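Local structure of outer membrane protein Omp121 (Bacteroides thetaiotaomicron, 5FQ8) at residues K267-S278 with D291-K302; I744-M753 with F956-Y964. The protein probably takes up nutrients, perhaps peptides, across the bacterial outer membrane as a TonB-dependent beta-barrel receptor that also binds calcium. All coordinates share one frame; numbering follows the deposited sequence.

Interaction 1: K267-S278 with D291-K302. With KR0 (3-decanoyloxypropyl decanoate), chain Q.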
loop_
_atom_site.group_PDB
_atom_site.type_symbol
_atom_site.label_atom_id
_atom_site.label_comp_id
_atom_site.label_asym_id
_atom_site.label_seq_id
_atom_site.Cartn_x
_atom_site.Cartn_y
_atom_site.Cartn_z
ATOM N N LYS B 267 -8.733 40.810 -37.661
ATOM C CA LYS B 267 -8.530 39.446 -38.107
ATOM C C LYS B 267 -8.160 38.485 -36.983
ATOM O O LYS B 267 -7.949 37.299 -37.252
ATOM C CB LYS B 267 -7.441 39.408 -39.187
ATOM C CG LYS B 267 -7.708 40.286 -40.390
ATOM C CD LYS B 267 -8.903 39.800 -41.187
ATOM C CE LYS B 267 -8.727 40.128 -42.660
ATOM N NZ LYS B 267 -8.496 41.589 -42.891
ATOM N N SER B 268 -8.083 38.946 -35.740
ATOM C CA SER B 268 -7.510 38.117 -34.691
ATOM C C SER B 268 -7.908 38.659 -33.332
ATOM O O SER B 268 -8.202 39.847 -33.183
ATOM C CB SER B 268 -5.993 38.075 -34.807
ATOM O OG SER B 268 -5.453 39.316 -34.416
ATOM N N ASP B 269 -7.906 37.778 -32.338
ATOM C CA ASP B 269 -8.132 38.196 -30.962
ATOM C C ASP B 269 -7.308 37.315 -30.042
ATOM O O ASP B 269 -6.839 36.249 -30.435
ATOM C CB ASP B 269 -9.611 38.147 -30.578
ATOM C CG ASP B 269 -10.224 36.801 -30.800
ATOM O OD1 ASP B 269 -9.879 35.887 -30.054
ATOM O OD2 ASP B 269 -11.057 36.647 -31.709
ATOM N N TYR B 270 -7.132 37.775 -28.809
ATOM C CA TYR B 270 -6.232 37.103 -27.884
ATOM C C TYR B 270 -6.649 37.426 -26.462
ATOM O O TYR B 270 -6.756 38.600 -26.109
ATOM C CB TYR B 270 -4.803 37.539 -28.143
ATOM C CG TYR B 270 -3.757 36.616 -27.589
ATOM C CD1 TYR B 270 -3.839 35.242 -27.787
ATOM C CD2 TYR B 270 -2.663 37.118 -26.898
ATOM C CE1 TYR B 270 -2.878 34.397 -27.294
ATOM C CE2 TYR B 270 -1.690 36.277 -26.399
ATOM C CZ TYR B 270 -1.809 34.918 -26.600
ATOM O OH TYR B 270 -0.859 34.060 -26.116
ATOM N N TYR B 271 -6.881 36.390 -25.656
ATOM C CA TYR B 271 -7.240 36.527 -24.251
ATOM C C TYR B 271 -6.334 35.635 -23.422
ATOM O O TYR B 271 -6.057 34.500 -23.808
ATOM C CB TYR B 271 -8.706 36.149 -24.033
ATOM C CG TYR B 271 -9.330 36.697 -22.773
ATOM C CD1 TYR B 271 -9.120 36.097 -21.552
ATOM C CD2 TYR B 271 -10.139 37.815 -22.811
ATOM C CE1 TYR B 271 -9.680 36.589 -20.410
ATOM C CE2 TYR B 271 -10.702 38.317 -21.674
ATOM C CZ TYR B 271 -10.472 37.696 -20.469
ATOM O OH TYR B 271 -11.042 38.184 -19.313
ATOM N N VAL B 272 -5.849 36.154 -22.294
ATOM C CA VAL B 272 -4.982 35.407 -21.385
ATOM C C VAL B 272 -5.295 35.842 -19.964
ATOM O O VAL B 272 -5.277 37.037 -19.664
ATOM C CB VAL B 272 -3.489 35.628 -21.689
ATOM C CG1 VAL B 272 -2.644 35.030 -20.595
ATOM C CG2 VAL B 272 -3.118 35.022 -23.006
ATOM N N SER B 273 -5.560 34.879 -19.084
ATOM C CA SER B 273 -6.055 35.162 -17.743
ATOM C C SER B 273 -5.372 34.279 -16.711
ATOM O O SER B 273 -4.757 33.264 -17.033
ATOM C CB SER B 273 -7.552 34.930 -17.660
ATOM O OG SER B 273 -7.827 33.584 -17.973
ATOM N N PHE B 274 -5.525 34.669 -15.451
ATOM C CA PHE B 274 -4.956 33.967 -14.313
ATOM C C PHE B 274 -5.840 34.220 -13.109
ATOM O O PHE B 274 -6.285 35.343 -12.896
ATOM C CB PHE B 274 -3.539 34.446 -14.024
ATOM C CG PHE B 274 -3.032 34.077 -12.656
ATOM C CD1 PHE B 274 -2.442 32.842 -12.438
ATOM C CD2 PHE B 274 -3.117 34.958 -11.598
ATOM C CE1 PHE B 274 -1.958 32.495 -11.205
ATOM C CE2 PHE B 274 -2.633 34.605 -10.357
ATOM C CZ PHE B 274 -2.056 33.372 -10.162
ATOM N N SER B 275 -6.082 33.189 -12.315
ATOM C CA SER B 275 -6.878 33.345 -11.112
ATOM C C SER B 275 -6.216 32.623 -9.960
ATOM O O SER B 275 -5.568 31.598 -10.154
ATOM C CB SER B 275 -8.282 32.812 -11.314
ATOM O OG SER B 275 -8.217 31.482 -11.757
ATOM N N GLN B 276 -6.379 33.173 -8.765
ATOM C CA GLN B 276 -5.774 32.628 -7.565
ATOM C C GLN B 276 -6.757 32.768 -6.423
ATOM O O GLN B 276 -7.379 33.813 -6.261
ATOM C CB GLN B 276 -4.470 33.343 -7.235
ATOM C CG GLN B 276 -3.773 32.857 -6.003
ATOM C CD GLN B 276 -4.259 33.539 -4.766
ATOM O OE1 GLN B 276 -5.024 34.477 -4.841
ATOM N NE2 GLN B 276 -3.830 33.062 -3.618
ATOM N N ILE B 277 -6.887 31.708 -5.637
ATOM C CA ILE B 277 -7.833 31.625 -4.528
ATOM C C ILE B 277 -7.183 30.823 -3.417
ATOM O O ILE B 277 -6.562 29.793 -3.673
ATOM C CB ILE B 277 -9.157 30.976 -4.973
ATOM C CG1 ILE B 277 -9.829 31.822 -6.036
ATOM C CG2 ILE B 277 -10.084 30.801 -3.815
ATOM C CD1 ILE B 277 -11.129 31.289 -6.471
ATOM N N SER B 278 -7.314 31.295 -2.183
ATOM C CA SER B 278 -6.701 30.625 -1.043
ATOM C C SER B 278 -7.610 30.738 0.162
ATOM O O SER B 278 -7.631 31.764 0.833
ATOM C CB SER B 278 -5.330 31.197 -0.725
ATOM O OG SER B 278 -4.376 30.684 -1.626
ATOM N N ASP B 291 -6.806 25.875 -2.229
ATOM C CA ASP B 291 -6.049 26.775 -3.069
ATOM C C ASP B 291 -6.428 26.463 -4.501
ATOM O O ASP B 291 -6.315 25.320 -4.930
ATOM C CB ASP B 291 -4.553 26.595 -2.844
ATOM C CG ASP B 291 -4.152 26.879 -1.435
ATOM O OD1 ASP B 291 -4.740 27.793 -0.840
ATOM O OD2 ASP B 291 -3.252 26.195 -0.907
ATOM N N LYS B 292 -6.930 27.453 -5.217
ATOM C CA LYS B 292 -7.221 27.299 -6.629
ATOM C C LYS B 292 -6.279 28.202 -7.407
ATOM O O LYS B 292 -6.028 29.334 -6.995
ATOM C CB LYS B 292 -8.675 27.624 -6.909
ATOM C CG LYS B 292 -9.110 27.407 -8.325
ATOM C CD LYS B 292 -10.477 27.972 -8.564
ATOM C CE LYS B 292 -10.968 27.611 -9.930
ATOM N NZ LYS B 292 -12.279 28.195 -10.226
ATOM N N TYR B 293 -5.703 27.671 -8.482
ATOM C CA TYR B 293 -4.917 28.437 -9.446
ATOM C C TYR B 293 -5.348 28.017 -10.839
ATOM O O TYR B 293 -5.427 26.825 -11.125
ATOM C CB TYR B 293 -3.414 28.203 -9.312
ATOM C CG TYR B 293 -2.721 28.718 -8.073
ATOM C CD1 TYR B 293 -2.615 27.933 -6.947
ATOM C CD2 TYR B 293 -2.116 29.960 -8.053
ATOM C CE1 TYR B 293 -1.969 28.376 -5.822
ATOM C CE2 TYR B 293 -1.465 30.413 -6.929
ATOM C CZ TYR B 293 -1.396 29.613 -5.815
ATOM O OH TYR B 293 -0.755 30.037 -4.677
ATOM N N THR B 294 -5.614 28.976 -11.706
ATOM C CA THR B 294 -5.874 28.681 -13.105
ATOM C C THR B 294 -5.029 29.580 -13.988
ATOM O O THR B 294 -4.578 30.639 -13.566
ATOM C CB THR B 294 -7.338 28.885 -13.472
ATOM O OG1 THR B 294 -7.663 30.285 -13.408
ATOM C CG2 THR B 294 -8.210 28.118 -12.520
ATOM N N PHE B 295 -4.813 29.129 -15.220
ATOM C CA PHE B 295 -4.182 29.922 -16.258
ATOM C C PHE B 295 -4.852 29.571 -17.568
ATOM O O PHE B 295 -5.124 28.404 -17.816
ATOM C CB PHE B 295 -2.681 29.665 -16.343
ATOM C CG PHE B 295 -1.983 30.536 -17.342
ATOM C CD1 PHE B 295 -1.561 31.802 -16.987
ATOM C CD2 PHE B 295 -1.775 30.100 -18.641
ATOM C CE1 PHE B 295 -0.943 32.607 -17.892
ATOM C CE2 PHE B 295 -1.156 30.902 -19.548
ATOM C CZ PHE B 295 -0.735 32.160 -19.176
ATOM N N SER B 296 -5.142 30.573 -18.391
ATOM C CA SER B 296 -5.813 30.346 -19.664
ATOM C C SER B 296 -5.212 31.226 -20.748
ATOM O O SER B 296 -4.672 32.293 -20.474
ATOM C CB SER B 296 -7.306 30.616 -19.564
ATOM O OG SER B 296 -7.918 30.485 -20.833
ATOM N N ALA B 297 -5.306 30.755 -21.981
ATOM C CA ALA B 297 -4.804 31.488 -23.129
ATOM C C ALA B 297 -5.660 31.085 -24.308
ATOM O O ALA B 297 -5.719 29.907 -24.644
ATOM C CB ALA B 297 -3.338 31.183 -23.389
ATOM N N ARG B 298 -6.343 32.043 -24.908
ATOM C CA ARG B 298 -7.299 31.765 -25.959
ATOM C C ARG B 298 -7.048 32.717 -27.106
ATOM O O ARG B 298 -6.920 33.925 -26.898
ATOM C CB ARG B 298 -8.728 31.906 -25.448
ATOM C CG ARG B 298 -9.132 30.822 -24.520
ATOM C CD ARG B 298 -10.443 31.087 -23.881
ATOM N NE ARG B 298 -10.277 31.686 -22.568
ATOM C CZ ARG B 298 -10.916 32.769 -22.172
ATOM N NH1 ARG B 298 -11.753 33.367 -22.996
ATOM N NH2 ARG B 298 -10.717 33.253 -20.961
ATOM N N GLY B 299 -6.987 32.178 -28.307
ATOM C CA GLY B 299 -6.742 32.989 -29.476
ATOM C C GLY B 299 -7.485 32.462 -30.676
ATOM O O GLY B 299 -7.848 31.289 -30.750
ATOM N N SER B 300 -7.688 33.361 -31.631
ATOM C CA SER B 300 -8.317 33.078 -32.906
ATOM C C SER B 300 -7.671 33.981 -33.944
ATOM O O SER B 300 -7.360 35.134 -33.653
ATOM C CB SER B 300 -9.820 33.314 -32.817
ATOM O OG SER B 300 -10.492 32.761 -33.922
ATOM N N HIS B 301 -7.424 33.449 -35.132
ATOM C CA HIS B 301 -6.846 34.218 -36.223
ATOM C C HIS B 301 -7.565 33.830 -37.496
ATOM O O HIS B 301 -7.781 32.644 -37.745
ATOM C CB HIS B 301 -5.343 33.972 -36.367
ATOM C CG HIS B 301 -4.664 34.881 -37.347
ATOM N ND1 HIS B 301 -3.954 35.997 -36.958
ATOM C CD2 HIS B 301 -4.573 34.831 -38.697
ATOM C CE1 HIS B 301 -3.459 36.597 -38.025
ATOM N NE2 HIS B 301 -3.818 35.910 -39.094
ATOM N N LYS B 302 -7.944 34.823 -38.289
ATOM C CA LYS B 302 -8.653 34.599 -39.538
ATOM C C LYS B 302 -7.757 35.028 -40.684
ATOM O O LYS B 302 -7.115 36.078 -40.616
ATOM C CB LYS B 302 -9.978 35.361 -39.565
ATOM C CG LYS B 302 -10.885 34.981 -40.721
ATOM C CD LYS B 302 -12.296 35.511 -40.533
ATOM C CE LYS B 302 -13.226 35.011 -41.634
ATOM N NZ LYS B 302 -14.663 35.363 -41.418
HETATM C C1 KR0 Q . 10.005 30.389 -6.083
HETATM O O1 KR0 Q . 9.097 31.462 -6.300
HETATM C C2 KR0 Q . 9.643 29.375 -7.152
HETATM C C3 KR0 Q . 8.211 28.894 -6.996
HETATM C C4 KR0 Q . 2.546 31.665 -7.424
HETATM O O4 KR0 Q . 7.232 29.743 -7.582
HETATM C C5 KR0 Q . 5.884 29.653 -7.038
HETATM C C6 KR0 Q . 2.927 32.965 -8.154
HETATM C C7 KR0 Q . 9.455 32.865 -6.208
HETATM C C8 KR0 Q . 1.803 33.435 -9.086
HETATM O O8 KR0 Q . 5.727 29.004 -6.026
HETATM C C9 KR0 Q . 2.075 34.705 -9.900
HETATM O O9 KR0 Q . 10.414 33.267 -6.840
HETATM C C10 KR0 Q . 4.701 30.322 -7.703
HETATM C C11 KR0 Q . 3.707 30.946 -6.715
HETATM C C12 KR0 Q . 8.638 33.811 -5.355
HETATM C C13 KR0 Q . 7.369 34.254 -6.077
HETATM C C14 KR0 Q . 0.880 35.026 -10.804
HETATM C C15 KR0 Q . 1.195 35.943 -11.982
HETATM C C16 KR0 Q . 0.456 35.501 -13.225
HETATM C C17 KR0 Q . 7.625 35.370 -7.082
HETATM C C18 KR0 Q . 6.733 35.212 -8.309
HETATM C C19 KR0 Q . 5.589 36.223 -8.348
HETATM C C20 KR0 Q . 5.870 37.373 -9.319
HETATM C C21 KR0 Q . 4.613 38.155 -9.701
HETATM C C22 KR0 Q . 4.930 39.296 -10.666
HETATM C C23 KR0 Q . 3.711 40.058 -11.159
HETATM O O HOH W 1 -10.663 30.794 -10.656
#
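The backbone N of Arg-298 donates to Tyr-271 O at 2.7 Å, and the reverse bond, Tyr-271 N to Arg-298 O, measures 2.8 Å. This hydrogen-bonded pair belongs to an antiparallel beta hairpin of the transmembrane barrel, a worked example of how alternating residues give one ladder two unlike faces. On the plug-facing side, Tyr-271 and Arg-298 run alongside each other with ring and guanidinium planes 29° apart. A bend in the arginine chain at chi3 (-96°) turns the guanidinium so that NE reaches Ser-296 OG in its own plane, at 3.2 Å; that hydroxyl also bonds Asn-313 OD1 on strand 306-320. Asp-137 of the plug takes both NH2, in a salt bridge, and Ser-273 OG, while the fully extended Lys-292 carries NZ to the plug carbonyl of Ile-133. The other face is apolar in its mid-part and polar toward its ends. Val-272 CG1 rests 3.7 Å from Phe-295 CZ, and Phe-388 of the second subunit packs on both residues. Nearer the calcium-binding turn, Ser-278 OG donates to Asp-291 OD1 at 3.0 Å, from above the carboxylate plane. An acyl chain of the bound lipid crosses the Phe-274 ring, its C14 over one face and 3.4 Å from Phe-274 CZ.

Interaction 2: I744-M753 with F956-Y964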
loop_
_atom_site.group_PDB
_atom_site.type_symbol
_atom_site.label_atom_id
_atom_site.label_comp_id
_atom_site.label_asym_id
_atom_site.label_seq_id
_atom_site.Cartn_x
_atom_site.Cartn_y
_atom_site.Cartn_z
ATOM N N ILE B 744 -31.051 2.850 -2.898
ATOM C CA ILE B 744 -30.171 3.878 -3.432
ATOM C C ILE B 744 -29.070 4.239 -2.447
ATOM O O ILE B 744 -27.919 4.429 -2.837
ATOM C CB ILE B 744 -30.988 5.119 -3.834
ATOM C CG1 ILE B 744 -31.829 4.824 -5.058
ATOM C CG2 ILE B 744 -30.095 6.277 -4.137
ATOM C CD1 ILE B 744 -32.765 5.936 -5.381
ATOM N N TYR B 745 -29.417 4.334 -1.174
ATOM C CA TYR B 745 -28.456 4.442 -0.095
ATOM C C TYR B 745 -29.218 4.207 1.192
ATOM O O TYR B 745 -30.415 4.477 1.252
ATOM C CB TYR B 745 -27.746 5.798 -0.076
ATOM C CG TYR B 745 -26.585 5.774 0.846
ATOM C CD1 TYR B 745 -25.348 5.331 0.409
ATOM C CD2 TYR B 745 -26.726 6.135 2.171
ATOM C CE1 TYR B 745 -24.290 5.270 1.250
ATOM C CE2 TYR B 745 -25.663 6.078 3.021
ATOM C CZ TYR B 745 -24.449 5.640 2.547
ATOM O OH TYR B 745 -23.382 5.574 3.377
ATOM N N GLY B 746 -28.536 3.680 2.208
ATOM C CA GLY B 746 -29.246 3.320 3.425
ATOM C C GLY B 746 -28.456 2.554 4.463
ATOM O O GLY B 746 -27.640 1.712 4.116
ATOM N N LEU B 747 -28.692 2.828 5.736
ATOM C CA LEU B 747 -28.008 2.127 6.808
ATOM C C LEU B 747 -28.605 0.744 7.037
ATOM O O LEU B 747 -29.791 0.513 6.810
ATOM C CB LEU B 747 -28.089 2.935 8.092
ATOM C CG LEU B 747 -27.671 4.394 7.964
ATOM C CD1 LEU B 747 -27.960 5.123 9.248
ATOM C CD2 LEU B 747 -26.209 4.513 7.615
ATOM N N ASN B 748 -27.764 -0.183 7.493
ATOM C CA ASN B 748 -28.203 -1.551 7.762
ATOM C C ASN B 748 -29.049 -1.571 9.017
ATOM O O ASN B 748 -28.576 -1.188 10.091
ATOM C CB ASN B 748 -27.006 -2.485 7.926
ATOM C CG ASN B 748 -27.384 -3.957 7.804
ATOM O OD1 ASN B 748 -27.631 -4.630 8.800
ATOM N ND2 ASN B 748 -27.433 -4.458 6.576
ATOM N N GLY B 749 -30.288 -2.030 8.883
ATOM C CA GLY B 749 -31.241 -1.924 9.972
ATOM C C GLY B 749 -31.544 -0.516 10.423
ATOM O O GLY B 749 -31.971 -0.316 11.559
ATOM N N GLY B 750 -31.315 0.472 9.563
ATOM C CA GLY B 750 -31.557 1.867 9.872
ATOM C C GLY B 750 -32.300 2.534 8.738
ATOM O O GLY B 750 -32.812 1.855 7.845
ATOM N N THR B 751 -32.360 3.858 8.755
ATOM C CA THR B 751 -33.131 4.582 7.757
ATOM C C THR B 751 -32.535 4.390 6.370
ATOM O O THR B 751 -31.325 4.498 6.183
ATOM C CB THR B 751 -33.168 6.062 8.117
ATOM O OG1 THR B 751 -33.690 6.245 9.441
ATOM C CG2 THR B 751 -34.011 6.788 7.124
ATOM N N SER B 752 -33.383 4.111 5.389
ATOM C CA SER B 752 -32.895 3.781 4.059
ATOM C C SER B 752 -33.766 4.415 2.993
ATOM O O SER B 752 -34.989 4.462 3.123
ATOM C CB SER B 752 -32.860 2.275 3.841
ATOM O OG SER B 752 -32.609 1.607 5.052
ATOM N N MET B 753 -33.127 4.851 1.919
ATOM C CA MET B 753 -33.775 5.574 0.837
ATOM C C MET B 753 -33.823 4.684 -0.396
ATOM O O MET B 753 -32.804 4.131 -0.810
ATOM C CB MET B 753 -33.034 6.888 0.559
ATOM C CG MET B 753 -33.549 7.703 -0.611
ATOM S SD MET B 753 -32.412 8.972 -1.150
ATOM C CE MET B 753 -33.022 10.357 -0.342
ATOM N N PHE B 956 -22.656 12.383 1.084
ATOM C CA PHE B 956 -22.764 11.308 0.129
ATOM C C PHE B 956 -22.749 11.847 -1.290
ATOM O O PHE B 956 -23.326 11.257 -2.194
ATOM C CB PHE B 956 -24.017 10.492 0.428
ATOM C CG PHE B 956 -24.138 10.124 1.875
ATOM C CD1 PHE B 956 -23.388 9.098 2.397
ATOM C CD2 PHE B 956 -24.953 10.840 2.717
ATOM C CE1 PHE B 956 -23.464 8.774 3.720
ATOM C CE2 PHE B 956 -25.037 10.523 4.042
ATOM C CZ PHE B 956 -24.289 9.483 4.552
ATOM N N GLY B 957 -22.092 12.968 -1.495
ATOM C CA GLY B 957 -21.791 13.421 -2.833
ATOM C C GLY B 957 -22.804 14.379 -3.418
ATOM O O GLY B 957 -23.804 14.758 -2.810
ATOM N N ASN B 958 -22.528 14.781 -4.647
ATOM C CA ASN B 958 -23.298 15.816 -5.301
ATOM C C ASN B 958 -24.318 15.267 -6.272
ATOM O O ASN B 958 -24.784 16.010 -7.128
ATOM C CB ASN B 958 -22.358 16.754 -6.039
ATOM C CG ASN B 958 -21.720 16.099 -7.235
ATOM O OD1 ASN B 958 -21.526 14.902 -7.261
ATOM N ND2 ASN B 958 -21.397 16.887 -8.237
ATOM N N ASP B 959 -24.650 13.984 -6.199
ATOM C CA ASP B 959 -25.688 13.500 -7.091
ATOM C C ASP B 959 -26.805 12.831 -6.306
ATOM O O ASP B 959 -27.129 13.257 -5.194
ATOM C CB ASP B 959 -25.110 12.556 -8.133
ATOM C CG ASP B 959 -25.904 12.567 -9.403
ATOM O OD1 ASP B 959 -27.033 12.068 -9.381
ATOM O OD2 ASP B 959 -25.435 13.096 -10.422
ATOM N N LEU B 960 -27.406 11.792 -6.881
ATOM C CA LEU B 960 -28.581 11.176 -6.275
ATOM C C LEU B 960 -28.303 10.660 -4.873
ATOM O O LEU B 960 -29.051 10.949 -3.941
ATOM C CB LEU B 960 -29.090 10.048 -7.154
ATOM C CG LEU B 960 -30.281 9.391 -6.494
ATOM C CD1 LEU B 960 -31.403 10.346 -6.568
ATOM C CD2 LEU B 960 -30.625 8.152 -7.229
ATOM N N GLU B 961 -27.232 9.890 -4.696
ATOM C CA GLU B 961 -27.011 9.287 -3.390
ATOM C C GLU B 961 -26.784 10.332 -2.319
ATOM O O GLU B 961 -26.959 10.031 -1.141
ATOM C CB GLU B 961 -25.832 8.328 -3.425
ATOM C CG GLU B 961 -26.084 7.061 -4.227
ATOM C CD GLU B 961 -24.871 6.190 -4.366
ATOM O OE1 GLU B 961 -23.957 6.298 -3.534
ATOM O OE2 GLU B 961 -24.831 5.405 -5.325
ATOM N N GLY B 962 -26.431 11.556 -2.698
ATOM C CA GLY B 962 -26.282 12.601 -1.709
ATOM C C GLY B 962 -27.597 13.028 -1.090
ATOM O O GLY B 962 -27.625 13.538 0.037
ATOM N N ASN B 963 -28.700 12.813 -1.798
ATOM C CA ASN B 963 -29.989 13.246 -1.299
ATOM C C ASN B 963 -30.416 12.496 -0.054
ATOM O O ASN B 963 -31.375 12.915 0.593
ATOM C CB ASN B 963 -31.044 13.097 -2.387
ATOM C CG ASN B 963 -31.006 14.232 -3.389
ATOM O OD1 ASN B 963 -30.833 15.383 -3.022
ATOM N ND2 ASN B 963 -31.155 13.911 -4.661
ATOM N N TYR B 964 -29.719 11.425 0.312
ATOM C CA TYR B 964 -30.107 10.651 1.477
ATOM C C TYR B 964 -30.043 11.485 2.740
ATOM O O TYR B 964 -30.861 11.306 3.652
ATOM C CB TYR B 964 -29.209 9.425 1.600
ATOM C CG TYR B 964 -29.340 8.691 2.900
ATOM C CD1 TYR B 964 -28.610 9.079 4.010
ATOM C CD2 TYR B 964 -30.186 7.612 3.013
ATOM C CE1 TYR B 964 -28.728 8.429 5.188
ATOM C CE2 TYR B 964 -30.308 6.947 4.192
ATOM C CZ TYR B 964 -29.573 7.359 5.278
ATOM O OH TYR B 964 -29.684 6.710 6.473
#
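With CG trans to the backbone N in both Tyr-745 (chi1 -168°) and Tyr-964 (chi1 169°), the two side chains meet at about a right angle. The outcome is a T-shaped pair: the edge of Tyr-745 is presented to the face of Tyr-964, with centroids 5.2 Å apart and planes at 71°. Phe-956 extends the aromatic cluster, bringing CE1 to 3.5 Å from Tyr-745 CZ. The Tyr-964 hydroxyl donates to Thr-751 O at 2.8 Å, and Leu-747 N reaches that same oxygen from the other face of its carbonyl plane at 3.1 Å; Tyr-964, at the end of the 3-10 turn 961-964, thus ties into the hairpin beside its type II turn, Leu-747 to Gly-750. A phenylalanine here would keep the ring but lose the hydroxyl, and Thr-751 O would probably be left with Leu-747 N alone of these two donors, so the tie to the hairpin is likely to weaken. Farther along, Ile-744 and Tyr-745 both face Met-753 in a classic beta bulge, and Ile-744 CD1 packs 3.6 Å from Leu-960 CD2. Met-753 CB lies at the edge of Tyr-964. Strand 763-766 flanks the hairpin, setting Phe-764 against Thr-751 and Met-753, while the 956-964 loop leads from strand 928-941 into strand 965-966.

Overall arrangement
Interactions 1 and 2 follow one another along the chain and do not touch: their centres are 40 Å apart and their nearest atoms about 15 Å. Interaction 1 lies in the barrel wall, 28 Å from the centre of the chain, between the plug on one side and lipid and the second subunit on the other. Its hairpin turn carries the calcium site of Asp-280, Gly-281, Ile-283, Thr-285 and Asp-288, and the side chain of Asp-291 is about 11 Å from the ion. Interaction 2 is buried, 13 Å from the chain centre, and joins a beta hairpin to a loop with a 3-10 turn, some 200 residues later. It lies away from the metal sites, but the backbone of Asn-748 hydrogen-bonds to the bound peptide.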